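Local coordinates for thiamine-phosphate synthase (Pyrococcus furiosus, PDB 1XI3), which probably condenses a thiazole phosphate with a hydroxymethylpyrimidine diphosphate to make thiamine phosphate, with the help of a magnesium ion, at residues 51-55 and 78-82. Numbering follows the deposited sequence.
Sequences PTREM and RVDVA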
loop_
_atom_site.group_PDB
_atom_site.type_symbol
_atom_site.label_atom_id
_atom_site.label_comp_id
_atom_site.label_asym_id
_atom_site.label_seq_id
_atom_site.Cartn_x
_atom_site.Cartn_y
_atom_site.Cartn_z
ATOM N N PRO A 51 -8.356 5.371 -0.026
ATOM C CA PRO A 51 -7.117 5.985 -0.522
ATOM C C PRO A 51 -6.020 5.938 0.537
ATOM O O PRO A 51 -6.298 5.960 1.735
ATOM C CB PRO A 51 -7.508 7.441 -0.826
ATOM C CG PRO A 51 -8.841 7.633 -0.351
ATOM C CD PRO A 51 -9.481 6.315 -0.014
ATOM N N THR A 52 -4.781 5.866 0.088
ATOM C CA THR A 52 -3.665 5.839 0.989
ATOM C C THR A 52 -3.644 7.040 1.924
ATOM O O THR A 52 -3.337 6.909 3.110
ATOM C CB THR A 52 -2.374 5.741 0.194
ATOM O OG1 THR A 52 -2.423 4.571 -0.614
ATOM C CG2 THR A 52 -1.193 5.672 1.107
ATOM N N ARG A 53 -4.053 8.196 1.417
ATOM C CA ARG A 53 -4.085 9.406 2.247
ATOM C C ARG A 53 -4.981 9.213 3.472
ATOM O O ARG A 53 -4.624 9.581 4.582
ATOM C CB ARG A 53 -4.558 10.618 1.464
ATOM C CG ARG A 53 -4.575 11.883 2.298
ATOM C CD ARG A 53 -4.864 13.066 1.429
ATOM N NE ARG A 53 -3.990 14.146 1.835
ATOM C CZ ARG A 53 -2.757 14.375 1.389
ATOM N NH1 ARG A 53 -2.123 15.370 1.937
ATOM N NH2 ARG A 53 -2.146 13.636 0.423
ATOM N N GLU A 54 -6.135 8.618 3.249
ATOM C CA GLU A 54 -7.095 8.362 4.307
ATOM C C GLU A 54 -6.585 7.354 5.316
ATOM O O GLU A 54 -6.697 7.530 6.547
ATOM C CB GLU A 54 -8.396 7.864 3.686
ATOM C CG GLU A 54 -9.456 7.543 4.750
ATOM C CD GLU A 54 -10.787 7.211 4.203
ATOM O OE1 GLU A 54 -11.050 7.472 2.988
ATOM O OE2 GLU A 54 -11.607 6.707 5.012
ATOM N N MET A 55 -6.021 6.252 4.800
ATOM C CA MET A 55 -5.383 5.253 5.677
ATOM C C MET A 55 -4.309 5.905 6.574
ATOM O O MET A 55 -4.221 5.624 7.771
ATOM C CB MET A 55 -4.774 4.132 4.834
ATOM C CG MET A 55 -5.804 3.371 4.015
ATOM S SD MET A 55 -4.945 2.052 3.166
ATOM C CE MET A 55 -6.259 1.092 2.482
ATOM N N ARG A 78 -0.784 -3.376 4.856
ATOM C CA ARG A 78 -0.079 -2.234 4.261
ATOM C C ARG A 78 1.155 -1.790 5.040
ATOM O O ARG A 78 1.058 -1.022 6.012
ATOM C CB ARG A 78 -1.082 -1.039 4.037
ATOM C CG ARG A 78 -2.191 -1.358 3.056
ATOM C CD ARG A 78 -1.619 -1.374 1.626
ATOM N NE ARG A 78 -1.173 -0.048 1.261
ATOM C CZ ARG A 78 -1.969 0.885 0.734
ATOM N NH1 ARG A 78 -3.218 0.630 0.464
ATOM N NH2 ARG A 78 -1.495 2.074 0.494
ATOM N N VAL A 79 2.332 -2.243 4.576
ATOM C CA VAL A 79 3.618 -1.897 5.198
ATOM C C VAL A 79 3.924 -0.377 5.039
ATOM O O VAL A 79 4.515 0.259 5.923
ATOM C CB VAL A 79 4.722 -2.739 4.597
ATOM C CG1 VAL A 79 6.086 -2.279 5.080
ATOM C CG2 VAL A 79 4.498 -4.207 4.867
ATOM N N ASP A 80 3.510 0.204 3.919
ATOM C CA ASP A 80 3.700 1.650 3.681
ATOM C C ASP A 80 2.989 2.445 4.755
ATOM O O ASP A 80 3.561 3.371 5.361
ATOM C CB ASP A 80 3.237 2.106 2.292
ATOM C CG ASP A 80 1.806 1.700 1.943
ATOM O OD1 ASP A 80 1.352 0.630 2.384
ATOM O OD2 ASP A 80 1.158 2.470 1.170
ATOM N N VAL A 81 1.737 2.084 4.989
ATOM C CA VAL A 81 0.942 2.774 6.006
ATOM C C VAL A 81 1.542 2.573 7.406
ATOM O O VAL A 81 1.701 3.525 8.150
ATOM C CB VAL A 81 -0.505 2.352 5.937
ATOM C CG1 VAL A 81 -1.321 2.992 7.086
ATOM C CG2 VAL A 81 -1.104 2.752 4.565
ATOM N N ALA A 82 1.894 1.330 7.724
ATOM C CA ALA A 82 2.515 0.999 8.999
ATOM C C ALA A 82 3.760 1.857 9.210
ATOM O O ALA A 82 3.955 2.423 10.268
ATOM C CB ALA A 82 2.845 -0.484 9.071
#
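Met-55 lays its sulfur over one face of the Arg-78 guanidinium, with SD of Met-55 3.5 Å from NH1 of Arg-78, while its CB rests against Val-81 (Met-55 CB to Val-81 CG2, 3.9 Å). It illustrates a general principle: a buried arginine is tolerated when acceptors meet the edge of its guanidinium, and less polar atoms can then cover a face. Here the edge meets Asp-80, two residues further on: Arg-78 NE donates to Asp-80 OD1 and Arg-78 NH2 to Asp-80 OD2, both at 2.8 Å, a bidentate salt bridge. Three successive m rotamers curl the arginine side chain so that its guanidinium sits between the two helix starts, within reach of the Asp-80 carboxylate. The same NH2 of Arg-78 also donates to OG1 of Thr-52 at 2.9 Å, so one nitrogen ties the charged pair to the facing helix. Thr-52 OG1 is also hydrogen-bonded to OD1 of Asp-77 of the second subunit, a residue whose counterpart in this chain directly precedes Arg-78 and is a predicted magnesium ligand; the contact therefore lies at the dimer interface. In the TIM barrel, Pro-51 and Arg-78 occupy the N-cap positions of helices 52-68 and 79-85, consecutive helices that follow the adjacent parallel strands 42-45 and 72-76, and the contact joins their first turns at the C-terminal side of those strands.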